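Local coordinates for DUF1460 domain-containing protein (Legionella pneumophila subsp. pneumophila, PDB 2IM9) that is of unknown function but, as an N-acetylmuramoyl-L-alanine amidase-like protein of the papain-like peptidase clan, may hydrolyse amide bonds of bacterial peptidoglycan, at residues 95-99 against 268-272; 157-161 against 236-241; 219-224 against 309-314; 250-254 against 306-310. All coordinates share one frame; numbering follows the deposited sequence.

Contact 1: residues 95-99 against 268-272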
loop_
_atom_site.group_PDB
_atom_site.type_symbol
_atom_site.label_atom_id
_atom_site.label_comp_id
_atom_site.label_asym_id
_atom_site.label_seq_id
_atom_site.Cartn_x
_atom_site.Cartn_y
_atom_site.Cartn_z
ATOM N N CYS A 95 2.778 -5.038 3.600
ATOM C CA CYS A 95 1.927 -4.958 2.415
ATOM C C CYS A 95 2.033 -3.598 1.735
ATOM O O CYS A 95 2.038 -3.515 0.501
ATOM C CB CYS A 95 0.463 -5.296 2.710
ATOM S SG CYS A 95 -0.361 -4.161 3.803
ATOM N N ASP A 96 2.140 -2.542 2.546
ATOM C CA ASP A 96 2.191 -1.162 2.041
ATOM C C ASP A 96 3.535 -0.850 1.402
ATOM O O ASP A 96 3.588 -0.271 0.327
ATOM C CB ASP A 96 1.969 -0.160 3.189
ATOM C CG ASP A 96 0.698 -0.419 3.964
ATOM O OD1 ASP A 96 -0.371 -0.476 3.342
ATOM O OD2 ASP A 96 0.776 -0.549 5.208
ATOM N N THR A 97 4.622 -1.218 2.069
ATOM C CA THR A 97 5.949 -0.913 1.534
ATOM C C THR A 97 6.259 -1.720 0.268
ATOM O O THR A 97 6.995 -1.248 -0.612
ATOM C CB THR A 97 7.066 -1.049 2.590
ATOM O OG1 THR A 97 7.287 -2.431 2.891
ATOM C CG2 THR A 97 6.685 -0.297 3.892
ATOM N N TYR A 98 5.713 -2.927 0.162
ATOM C CA TYR A 98 5.868 -3.697 -1.063
ATOM C C TYR A 98 5.262 -2.959 -2.250
ATOM O O TYR A 98 5.902 -2.777 -3.280
ATOM C CB TYR A 98 5.241 -5.080 -0.895
ATOM C CG TYR A 98 5.354 -5.968 -2.100
ATOM C CD1 TYR A 98 6.601 -6.331 -2.619
ATOM C CD2 TYR A 98 4.204 -6.497 -2.708
ATOM C CE1 TYR A 98 6.691 -7.170 -3.739
ATOM C CE2 TYR A 98 4.291 -7.317 -3.820
ATOM C CZ TYR A 98 5.531 -7.663 -4.315
ATOM O OH TYR A 98 5.598 -8.491 -5.405
ATOM N N VAL A 99 4.013 -2.528 -2.110
ATOM C CA VAL A 99 3.346 -1.857 -3.223
ATOM C C VAL A 99 4.071 -0.548 -3.564
ATOM O O VAL A 99 4.329 -0.263 -4.741
ATOM C CB VAL A 99 1.850 -1.678 -2.901
ATOM C CG1 VAL A 99 1.182 -0.699 -3.861
ATOM C CG2 VAL A 99 1.150 -3.032 -2.978
ATOM N N HIS A 268 -5.518 -4.374 3.882
ATOM C CA HIS A 268 -4.447 -5.034 3.137
ATOM C C HIS A 268 -4.469 -4.610 1.669
ATOM O O HIS A 268 -5.472 -4.084 1.169
ATOM C CB HIS A 268 -4.613 -6.568 3.238
ATOM C CG HIS A 268 -3.420 -7.344 2.784
ATOM N ND1 HIS A 268 -3.514 -8.441 1.953
ATOM C CD2 HIS A 268 -2.103 -7.193 3.060
ATOM C CE1 HIS A 268 -2.300 -8.923 1.720
ATOM N NE2 HIS A 268 -1.429 -8.186 2.385
ATOM N N LEU A 269 -3.341 -4.809 0.995
ATOM C CA LEU A 269 -3.264 -4.531 -0.439
ATOM C C LEU A 269 -2.145 -5.276 -1.120
ATOM O O LEU A 269 -1.257 -5.826 -0.466
ATOM C CB LEU A 269 -3.202 -3.023 -0.732
ATOM C CG LEU A 269 -1.895 -2.275 -0.446
ATOM C CD1 LEU A 269 -1.957 -0.910 -1.120
ATOM C CD2 LEU A 269 -1.732 -2.081 1.020
ATOM N N GLY A 270 -2.187 -5.282 -2.446
ATOM C CA GLY A 270 -1.204 -6.021 -3.250
ATOM C C GLY A 270 -1.540 -5.806 -4.712
ATOM O O GLY A 270 -2.358 -4.929 -5.041
ATOM N N PHE A 271 -0.937 -6.610 -5.588
ATOM C CA PHE A 271 -1.136 -6.474 -7.026
ATOM C C PHE A 271 -1.941 -7.624 -7.608
ATOM O O PHE A 271 -1.870 -8.760 -7.103
ATOM C CB PHE A 271 0.211 -6.450 -7.758
ATOM C CG PHE A 271 1.068 -5.261 -7.423
ATOM C CD1 PHE A 271 0.783 -4.010 -7.951
ATOM C CD2 PHE A 271 2.161 -5.396 -6.571
ATOM C CE1 PHE A 271 1.577 -2.900 -7.644
ATOM C CE2 PHE A 271 2.965 -4.295 -6.256
ATOM C CZ PHE A 271 2.673 -3.041 -6.797
ATOM N N ALA A 272 -2.718 -7.306 -8.634
ATOM C CA ALA A 272 -3.397 -8.301 -9.462
ATOM C C ALA A 272 -2.431 -8.702 -10.551
ATOM O O ALA A 272 -2.005 -7.857 -11.332
ATOM C CB ALA A 272 -4.672 -7.704 -10.093
HETATM O O HOH W 1 1.437 -6.225 -0.586
#

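Contact 2: residues 157-161 against 236-241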
loop_
_atom_site.group_PDB
_atom_site.type_symbol
_atom_site.label_atom_id
_atom_site.label_comp_id
_atom_site.label_asym_id
_atom_site.label_seq_id
_atom_site.Cartn_x
_atom_site.Cartn_y
_atom_site.Cartn_z
ATOM N N SER A 157 -15.918 0.618 -12.872
ATOM C CA SER A 157 -15.876 0.198 -14.276
ATOM C C SER A 157 -15.948 -1.324 -14.439
ATOM O O SER A 157 -16.023 -1.837 -15.566
ATOM C CB SER A 157 -14.615 0.720 -14.958
ATOM O OG SER A 157 -13.508 -0.102 -14.622
ATOM N N ILE A 158 -15.910 -2.046 -13.330
ATOM C CA ILE A 158 -16.019 -3.494 -13.375
ATOM C C ILE A 158 -17.502 -3.802 -13.243
ATOM O O ILE A 158 -18.061 -3.752 -12.152
ATOM C CB ILE A 158 -15.146 -4.164 -12.305
ATOM C CG1 ILE A 158 -13.670 -3.885 -12.633
ATOM C CG2 ILE A 158 -15.411 -5.684 -12.254
ATOM C CD1 ILE A 158 -12.768 -4.017 -11.494
ATOM N N ARG A 159 -18.131 -4.109 -14.371
ATOM C CA ARG A 159 -19.589 -4.132 -14.454
ATOM C C ARG A 159 -20.133 -5.543 -14.716
ATOM O O ARG A 159 -19.412 -6.403 -15.219
ATOM C CB ARG A 159 -20.036 -3.152 -15.545
ATOM C CG ARG A 159 -19.416 -1.766 -15.368
ATOM C CD ARG A 159 -20.072 -0.701 -16.259
ATOM N NE ARG A 159 -19.806 -0.935 -17.679
ATOM C CZ ARG A 159 -20.221 -0.137 -18.660
ATOM N NH1 ARG A 159 -20.928 0.961 -18.385
ATOM N NH2 ARG A 159 -19.924 -0.437 -19.919
ATOM N N ASN A 160 -21.399 -5.779 -14.368
ATOM C CA ASN A 160 -22.008 -7.076 -14.641
ATOM C C ASN A 160 -22.331 -7.236 -16.135
ATOM O O ASN A 160 -22.042 -6.367 -16.947
ATOM C CB ASN A 160 -23.280 -7.294 -13.802
ATOM C CG ASN A 160 -24.382 -6.264 -14.098
ATOM O OD1 ASN A 160 -24.394 -5.581 -15.142
ATOM N ND2 ASN A 160 -25.309 -6.136 -13.156
ATOM N N GLU A 161 -22.990 -8.332 -16.480
ATOM C CA GLU A 161 -23.320 -8.613 -17.884
ATOM C C GLU A 161 -24.362 -7.686 -18.497
ATOM O O GLU A 161 -24.527 -7.671 -19.716
ATOM C CB GLU A 161 -23.715 -10.074 -18.046
ATOM C CG GLU A 161 -22.537 -11.023 -17.862
ATOM C CD GLU A 161 -22.979 -12.414 -17.461
ATOM O OE1 GLU A 161 -23.816 -12.510 -16.542
ATOM O OE2 GLU A 161 -22.502 -13.414 -18.051
ATOM N N HIS A 236 -17.074 -13.315 -14.903
ATOM C CA HIS A 236 -17.221 -12.096 -15.694
ATOM C C HIS A 236 -16.621 -10.890 -14.979
ATOM O O HIS A 236 -15.929 -10.072 -15.603
ATOM C CB HIS A 236 -18.685 -11.801 -16.050
ATOM C CG HIS A 236 -18.843 -10.618 -16.952
ATOM N ND1 HIS A 236 -18.483 -10.643 -18.284
ATOM C CD2 HIS A 236 -19.302 -9.368 -16.710
ATOM C CE1 HIS A 236 -18.723 -9.461 -18.825
ATOM N NE2 HIS A 236 -19.207 -8.665 -17.889
ATOM N N LEU A 237 -16.894 -10.757 -13.682
ATOM C CA LEU A 237 -16.313 -9.645 -12.921
ATOM C C LEU A 237 -14.798 -9.790 -12.760
ATOM O O LEU A 237 -14.036 -8.841 -13.047
ATOM C CB LEU A 237 -16.977 -9.505 -11.546
ATOM C CG LEU A 237 -18.465 -9.119 -11.553
ATOM C CD1 LEU A 237 -19.056 -9.151 -10.139
ATOM C CD2 LEU A 237 -18.649 -7.737 -12.189
ATOM N N PHE A 238 -14.357 -10.964 -12.312
ATOM C CA PHE A 238 -12.922 -11.201 -12.115
ATOM C C PHE A 238 -12.101 -10.931 -13.376
ATOM O O PHE A 238 -10.996 -10.381 -13.285
ATOM C CB PHE A 238 -12.637 -12.600 -11.572
ATOM C CG PHE A 238 -12.883 -12.739 -10.103
ATOM C CD1 PHE A 238 -11.999 -12.173 -9.178
ATOM C CD2 PHE A 238 -13.973 -13.457 -9.638
ATOM C CE1 PHE A 238 -12.204 -12.310 -7.807
ATOM C CE2 PHE A 238 -14.197 -13.605 -8.257
ATOM C CZ PHE A 238 -13.312 -13.036 -7.345
ATOM N N SER A 239 -12.648 -11.271 -14.546
ATOM C CA SER A 239 -11.907 -11.116 -15.805
ATOM C C SER A 239 -11.612 -9.656 -16.177
ATOM O O SER A 239 -10.779 -9.402 -17.054
ATOM C CB SER A 239 -12.689 -11.772 -16.945
ATOM O OG SER A 239 -13.794 -10.961 -17.318
ATOM N N GLN A 240 -12.307 -8.711 -15.535
ATOM C CA GLN A 240 -12.125 -7.289 -15.834
ATOM C C GLN A 240 -11.048 -6.614 -14.986
ATOM O O GLN A 240 -10.743 -5.435 -15.180
ATOM C CB GLN A 240 -13.444 -6.515 -15.695
ATOM C CG GLN A 240 -14.497 -6.916 -16.714
ATOM C CD GLN A 240 -15.851 -6.336 -16.359
ATOM O OE1 GLN A 240 -16.050 -5.124 -16.414
ATOM N NE2 GLN A 240 -16.781 -7.198 -15.975
ATOM N N ILE A 241 -10.479 -7.356 -14.044
ATOM C CA ILE A 241 -9.407 -6.811 -13.217
ATOM C C ILE A 241 -8.141 -6.866 -14.083
ATOM O O ILE A 241 -7.742 -7.951 -14.514
ATOM C CB ILE A 241 -9.243 -7.640 -11.929
ATOM C CG1 ILE A 241 -10.549 -7.612 -11.106
ATOM C CG2 ILE A 241 -8.026 -7.158 -11.130
ATOM C CD1 ILE A 241 -10.553 -8.506 -9.861
HETATM O O HOH W 2 -14.573 -3.331 -17.489
HETATM O O HOH W 3 -19.706 -5.808 -18.279
#

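Contact 3: residues 219-224 against 309-314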
loop_
_atom_site.group_PDB
_atom_site.type_symbol
_atom_site.label_atom_id
_atom_site.label_comp_id
_atom_site.label_asym_id
_atom_site.label_seq_id
_atom_site.Cartn_x
_atom_site.Cartn_y
_atom_site.Cartn_z
ATOM N N VAL A 219 -14.731 5.027 -0.301
ATOM C CA VAL A 219 -13.920 4.033 -0.996
ATOM C C VAL A 219 -14.824 3.084 -1.764
ATOM O O VAL A 219 -15.522 2.268 -1.147
ATOM C CB VAL A 219 -13.081 3.201 -0.009
ATOM C CG1 VAL A 219 -12.234 2.162 -0.782
ATOM C CG2 VAL A 219 -12.180 4.132 0.860
ATOM N N PRO A 220 -14.789 3.156 -3.111
ATOM C CA PRO A 220 -15.598 2.186 -3.852
ATOM C C PRO A 220 -15.113 0.764 -3.608
ATOM O O PRO A 220 -13.900 0.537 -3.431
ATOM C CB PRO A 220 -15.371 2.585 -5.316
ATOM C CG PRO A 220 -14.973 4.041 -5.244
ATOM C CD PRO A 220 -14.095 4.090 -4.023
ATOM N N TYR A 221 -16.034 -0.192 -3.587
ATOM C CA TYR A 221 -15.613 -1.600 -3.523
ATOM C C TYR A 221 -16.611 -2.493 -4.225
ATOM O O TYR A 221 -17.826 -2.212 -4.238
ATOM C CB TYR A 221 -15.349 -2.082 -2.077
ATOM C CG TYR A 221 -16.588 -2.254 -1.216
ATOM C CD1 TYR A 221 -17.153 -3.522 -1.013
ATOM C CD2 TYR A 221 -17.192 -1.156 -0.589
ATOM C CE1 TYR A 221 -18.290 -3.695 -0.203
ATOM C CE2 TYR A 221 -18.365 -1.328 0.201
ATOM C CZ TYR A 221 -18.885 -2.591 0.389
ATOM O OH TYR A 221 -20.014 -2.759 1.182
ATOM N N ILE A 222 -16.076 -3.552 -4.835
ATOM C CA ILE A 222 -16.919 -4.592 -5.411
ATOM C C ILE A 222 -17.178 -5.570 -4.283
ATOM O O ILE A 222 -16.238 -6.144 -3.724
ATOM C CB ILE A 222 -16.210 -5.330 -6.540
ATOM C CG1 ILE A 222 -15.811 -4.361 -7.659
ATOM C CG2 ILE A 222 -17.131 -6.401 -7.157
ATOM C CD1 ILE A 222 -14.904 -5.014 -8.670
ATOM N N PRO A 223 -18.454 -5.760 -3.928
ATOM C CA PRO A 223 -18.825 -6.605 -2.798
ATOM C C PRO A 223 -18.722 -8.104 -3.093
ATOM O O PRO A 223 -18.901 -8.524 -4.245
ATOM C CB PRO A 223 -20.297 -6.244 -2.585
ATOM C CG PRO A 223 -20.774 -5.887 -3.900
ATOM C CD PRO A 223 -19.643 -5.159 -4.564
ATOM N N PHE A 224 -18.481 -8.896 -2.048
ATOM C CA PHE A 224 -18.428 -10.351 -2.185
ATOM C C PHE A 224 -19.778 -10.917 -2.612
ATOM O O PHE A 224 -19.834 -11.975 -3.248
ATOM C CB PHE A 224 -17.958 -11.037 -0.898
ATOM C CG PHE A 224 -16.521 -10.765 -0.539
ATOM C CD1 PHE A 224 -15.562 -10.542 -1.521
ATOM C CD2 PHE A 224 -16.127 -10.751 0.803
ATOM C CE1 PHE A 224 -14.236 -10.298 -1.181
ATOM C CE2 PHE A 224 -14.812 -10.530 1.155
ATOM C CZ PHE A 224 -13.853 -10.285 0.158
ATOM N N ILE A 309 -14.595 -8.084 6.486
ATOM C CA ILE A 309 -14.137 -7.917 5.091
ATOM C C ILE A 309 -15.331 -8.094 4.152
ATOM O O ILE A 309 -16.021 -9.103 4.216
ATOM C CB ILE A 309 -13.022 -8.912 4.715
ATOM C CG1 ILE A 309 -11.827 -8.798 5.681
ATOM C CG2 ILE A 309 -12.567 -8.677 3.256
ATOM C CD1 ILE A 309 -10.822 -9.973 5.553
ATOM N N LYS A 310 -15.583 -7.118 3.283
ATOM C CA LYS A 310 -16.777 -7.172 2.422
ATOM C C LYS A 310 -16.494 -7.060 0.927
ATOM O O LYS A 310 -17.410 -7.225 0.114
ATOM C CB LYS A 310 -17.800 -6.093 2.813
ATOM C CG LYS A 310 -18.417 -6.269 4.215
ATOM C CD LYS A 310 -19.278 -7.522 4.296
ATOM C CE LYS A 310 -19.762 -7.780 5.719
ATOM N NZ LYS A 310 -20.637 -8.985 5.771
ATOM N N GLY A 311 -15.261 -6.727 0.556
ATOM C CA GLY A 311 -14.941 -6.689 -0.882
ATOM C C GLY A 311 -13.613 -6.055 -1.230
ATOM O O GLY A 311 -12.721 -5.934 -0.377
ATOM N N ILE A 312 -13.475 -5.650 -2.492
ATOM C CA ILE A 312 -12.187 -5.128 -2.978
ATOM C C ILE A 312 -12.294 -3.822 -3.780
ATOM O O ILE A 312 -13.286 -3.580 -4.446
ATOM C CB ILE A 312 -11.467 -6.171 -3.865
ATOM C CG1 ILE A 312 -12.299 -6.550 -5.100
ATOM C CG2 ILE A 312 -11.064 -7.384 -3.015
ATOM C CD1 ILE A 312 -11.547 -7.489 -6.075
ATOM N N ASN A 313 -11.242 -3.013 -3.717
ATOM C CA ASN A 313 -11.117 -1.791 -4.519
ATOM C C ASN A 313 -10.007 -2.035 -5.527
ATOM O O ASN A 313 -9.023 -2.709 -5.210
ATOM C CB ASN A 313 -10.816 -0.590 -3.594
ATOM C CG ASN A 313 -10.480 0.689 -4.352
ATOM O OD1 ASN A 313 -9.352 0.886 -4.816
ATOM N ND2 ASN A 313 -11.444 1.578 -4.446
ATOM N N ILE A 314 -10.181 -1.498 -6.739
ATOM C CA ILE A 314 -9.209 -1.718 -7.820
ATOM C C ILE A 314 -8.750 -0.379 -8.389
ATOM O O ILE A 314 -9.566 0.457 -8.779
ATOM C CB ILE A 314 -9.799 -2.586 -8.977
ATOM C CG1 ILE A 314 -10.395 -3.909 -8.456
ATOM C CG2 ILE A 314 -8.728 -2.906 -10.023
ATOM C CD1 ILE A 314 -11.856 -3.829 -8.066
#

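Contact 4: residues 250-254 against 306-310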
loop_
_atom_site.group_PDB
_atom_site.type_symbol
_atom_site.label_atom_id
_atom_site.label_comp_id
_atom_site.label_asym_id
_atom_site.label_seq_id
_atom_site.Cartn_x
_atom_site.Cartn_y
_atom_site.Cartn_z
ATOM N N ILE A 250 -11.191 -4.326 1.527
ATOM C CA ILE A 250 -12.049 -3.294 2.119
ATOM C C ILE A 250 -12.922 -3.825 3.245
ATOM O O ILE A 250 -13.592 -4.857 3.086
ATOM C CB ILE A 250 -12.957 -2.645 1.016
ATOM C CG1 ILE A 250 -12.100 -2.164 -0.179
ATOM C CG2 ILE A 250 -13.816 -1.508 1.604
ATOM C CD1 ILE A 250 -10.937 -1.231 0.187
ATOM N N ARG A 251 -12.905 -3.111 4.365
ATOM C CA ARG A 251 -13.721 -3.427 5.525
ATOM C C ARG A 251 -14.560 -2.177 5.839
ATOM O O ARG A 251 -14.090 -1.280 6.550
ATOM C CB ARG A 251 -12.823 -3.802 6.697
ATOM C CG ARG A 251 -11.925 -5.005 6.434
ATOM C CD ARG A 251 -11.333 -5.556 7.686
ATOM N NE ARG A 251 -10.194 -6.416 7.417
ATOM C CZ ARG A 251 -9.830 -7.419 8.212
ATOM N NH1 ARG A 251 -10.535 -7.682 9.313
ATOM N NH2 ARG A 251 -8.757 -8.145 7.916
ATOM N N PRO A 252 -15.802 -2.117 5.304
ATOM C CA PRO A 252 -16.646 -0.913 5.377
ATOM C C PRO A 252 -17.032 -0.507 6.785
ATOM O O PRO A 252 -17.225 0.682 7.037
ATOM C CB PRO A 252 -17.918 -1.304 4.611
ATOM C CG PRO A 252 -17.542 -2.491 3.814
ATOM C CD PRO A 252 -16.452 -3.201 4.550
ATOM N N ASN A 253 -17.171 -1.462 7.689
ATOM C CA ASN A 253 -17.670 -1.101 9.006
ATOM C C ASN A 253 -16.744 -1.675 10.058
ATOM O O ASN A 253 -17.072 -2.684 10.727
ATOM C CB ASN A 253 -19.142 -1.523 9.182
ATOM C CG ASN A 253 -20.101 -0.650 8.361
ATOM O OD1 ASN A 253 -20.706 -1.111 7.391
ATOM N ND2 ASN A 253 -20.224 0.621 8.741
ATOM N N TRP A 254 -15.575 -1.035 10.158
ATOM C CA TRP A 254 -14.442 -1.576 10.917
ATOM C C TRP A 254 -14.079 -0.638 12.048
ATOM O O TRP A 254 -13.305 0.306 11.881
ATOM C CB TRP A 254 -13.233 -1.834 10.009
ATOM C CG TRP A 254 -12.300 -2.889 10.553
ATOM C CD1 TRP A 254 -12.602 -3.870 11.469
ATOM C CD2 TRP A 254 -10.922 -3.077 10.209
ATOM N NE1 TRP A 254 -11.495 -4.647 11.714
ATOM C CE2 TRP A 254 -10.453 -4.192 10.946
ATOM C CE3 TRP A 254 -10.038 -2.414 9.346
ATOM C CZ2 TRP A 254 -9.139 -4.656 10.851
ATOM C CZ3 TRP A 254 -8.722 -2.878 9.251
ATOM C CH2 TRP A 254 -8.290 -3.989 9.998
ATOM N N SER A 306 -14.975 -13.771 6.942
ATOM C CA SER A 306 -14.749 -12.645 7.849
ATOM C C SER A 306 -16.019 -11.821 8.102
ATOM O O SER A 306 -16.742 -11.470 7.166
ATOM C CB SER A 306 -13.650 -11.734 7.293
ATOM O OG SER A 306 -13.607 -10.506 8.011
ATOM N N PRO A 307 -16.299 -11.482 9.372
ATOM C CA PRO A 307 -17.441 -10.603 9.599
ATOM C C PRO A 307 -17.235 -9.180 9.053
ATOM O O PRO A 307 -18.215 -8.492 8.788
ATOM C CB PRO A 307 -17.555 -10.572 11.130
ATOM C CG PRO A 307 -16.198 -10.876 11.618
ATOM C CD PRO A 307 -15.629 -11.857 10.630
ATOM N N THR A 308 -15.984 -8.753 8.872
ATOM C CA THR A 308 -15.710 -7.342 8.530
ATOM C C THR A 308 -15.234 -7.093 7.099
ATOM O O THR A 308 -15.422 -6.000 6.577
ATOM C CB THR A 308 -14.676 -6.728 9.491
ATOM O OG1 THR A 308 -13.504 -7.541 9.503
ATOM C CG2 THR A 308 -15.255 -6.680 10.912
ATOM N N ILE A 309 -14.595 -8.084 6.486
ATOM C CA ILE A 309 -14.137 -7.917 5.091
ATOM C C ILE A 309 -15.331 -8.094 4.152
ATOM O O ILE A 309 -16.021 -9.103 4.216
ATOM C CB ILE A 309 -13.022 -8.912 4.715
ATOM C CG1 ILE A 309 -11.827 -8.798 5.681
ATOM C CG2 ILE A 309 -12.567 -8.677 3.256
ATOM C CD1 ILE A 309 -10.822 -9.973 5.553
ATOM N N LYS A 310 -15.583 -7.118 3.283
ATOM C CA LYS A 310 -16.777 -7.172 2.422
ATOM C C LYS A 310 -16.494 -7.060 0.927
ATOM O O LYS A 310 -17.410 -7.225 0.114
ATOM C CB LYS A 310 -17.800 -6.093 2.813
ATOM C CG LYS A 310 -18.417 -6.269 4.215
ATOM C CD LYS A 310 -19.278 -7.522 4.296
ATOM C CE LYS A 310 -19.762 -7.780 5.719
ATOM N NZ LYS A 310 -20.637 -8.985 5.771
HETATM O O HOH W 4 -17.118 -4.308 7.836
#

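Contact 1: residues 95-99 against 268-272
The F271 ring carries V99 CG2 over one face (4.0 Å from F271 CE2) and receives Y98 CE2 at its edge, 4.0 Å from F271 CD2. The two rings form an offset edge-to-face pair, F271 turning its edge to the face of Y98, with centroids 5.9 Å apart and planes at 73°. C95 reaches the H268 imidazole with both side-chain atoms: CB comes obliquely to within 3.2 Å of H268 CD2, while SG sits at the ring edge, 4.7 Å from the centroid. With chi1 at 65°, SG lies between the backbone N and the carbonyl carbon of C95 and also meets L269 CD2 at 3.7 Å. The same methyl lies against D96 OD1, and L269 CG packs on V99 CG2. Water 1 donates to C95 O (3.0 Å) and to L269 O (2.7 Å), joining the backbones. A cysteine at a helix start facing a strand histidine resembles the cysteine-histidine layout of papain-like enzymes, so C95 and H268 may form the active-site pair. Helix 95-107 packs on strand 264-275, which pairs with strands 246-254 and 278-285; Y98 OH bonds S61 O, and F271 also touches V102 and L103 farther along the helix.

Contact 2: residues 157-161 against 236-241
Q240 lays its side chain along I158 and R159: CB touches I158 CG1 at 4.0 Å, the two side chains running past each other in opposite directions, and the extended chain beyond CG carries the amide to the backbone of R159. There OE1 accepts from R159 N (3.1 Å), and NE2 donates to R159 O (2.9 Å) in a nearly straight bond of 175°, within both the amide and the carbonyl plane. Two bonds to one residue fix the rotation of the amide. OE1 also takes a bond from water 2, which donates to S157 O as well, and NE2 holds H236 O at 3.0 Å. S239 OG reaches H236 O from the other face of that carbonyl, so H236 O is gripped by two donors from opposite faces. The H236 ring lies under E161 CG, a CH-pi contact 3.8 Å from the centroid, and water 3 links H236 NE2 to N160 O. I158 CG2 packs on L237 CD2 (3.8 Å). A type I turn runs from F238 to I241; L237 and F238 pack on helix 224-227, F238 also on helix 296-303, while I158 and I241 touch strand 311-317 at I314 and I312.

Contact 3: residues 219-224 against 309-314
Strands 219-223 and 311-314 pair antiparallel but strongly twisted, their short axes at 127°, with I222 and I312 as a hydrogen-bonded pair: I222 N donates to I312 O (2.8 Å) and I312 N to I222 O (3.1 Å). A third backbone bond runs from F224 N to K310 O at 2.9 Å, just where P223 occupies the N-cap position of the helix that follows. F224 lies flat against the backbone of K310 and G311: K310 C is over its rim, G311 N over its centre, and G311 CA makes a CH-pi contact 3.9 Å from the centroid, while F224 CE2 meets I309 CG2 at 3.6 Å. K310 and G311 form a classic beta bulge opposite I250; strand 311-317 pairs with both 214-223 and 246-254 in the curled antiparallel sheet. G311, lacking a side chain, passes close to I222 O and obliquely by Y221 CD1; Y221 CE1 runs beside K310 CB (3.9 Å). N313 has CG anti to its backbone N (chi1 172°), which carries ND2 to P220 O: 2.9 Å, with the acceptor in the amide plane. ND2 also donates to D153 OD2, so both neighbours hold the amide, and P220 CD lies alongside it at 3.7 Å from ND2.

Contact 4: residues 250-254 against 306-310
An ST turn and ST motif shape the loop that brings T308 and I309 against R251: S306 OG accepts from the backbone N of T308 and, at 3.0 Å, from I309 N, curling 306-309 ahead of the bulged start of strand 311-317. The guanidinium of R251 is sandwiched. I309 CG1 lies 3.3 Å above one face, offset toward the rim, and W254 CZ2 covers the opposite face, again near the rim. R251 CD meanwhile sits over the centre of the W254 ring, 3.5 Å above its plane, so the aliphatic part of the arginine is packed as well as its head. R251 NH1 donates to T308 OG1 at 3.0 Å, a bent bond (133°) tilted from the guanidinium plane. T308 places OG1 between its backbone N and carbonyl carbon (chi1 54°), which turns CG2 to W254 CD1 at 3.9 Å. R251 NE is held by S267 OG, so two hydroxyls and two flanking side chains limit how the head can turn. On the backbone, K310 N donates almost straight along the I250 carbonyl (3.0 Å, 176°), and R251 CA comes within 3.3 Å of T308 O. That carbonyl also takes a bond from water 4, which accepts from N253 N. P252 crosses K310 at about a right angle, its CD 3.6 Å from K310 CB. The chain turns a corner at P252 and N253 within strand 246-254, with strand 264-275 pairing through D265 and L264, and Y221 of strand 214-223 touching both P252 and K310.

From the N terminus, helix 95-107 opens contact 1, which closes far along the chain at strand 264-275. Contact 2 opens and closes within that span, joining loop 157-161 to segment 236-241, and touches contact 1 through I241 and A272. Contact 3 starts on strand 214-223 and closes on strand 311-317, crossing contacts 1 and 2. Contact 4 opens after contact 2 has closed, on strand 246-254; it also crosses contact 1 and ends on the same stretch as contact 3, sharing I309 and K310. Contacts 2 and 3 meet through the isoleucines I158, I222 and I314. Together they tie helix 95-107 and the loops 157-161 and 306-310 to the curled antiparallel sheet.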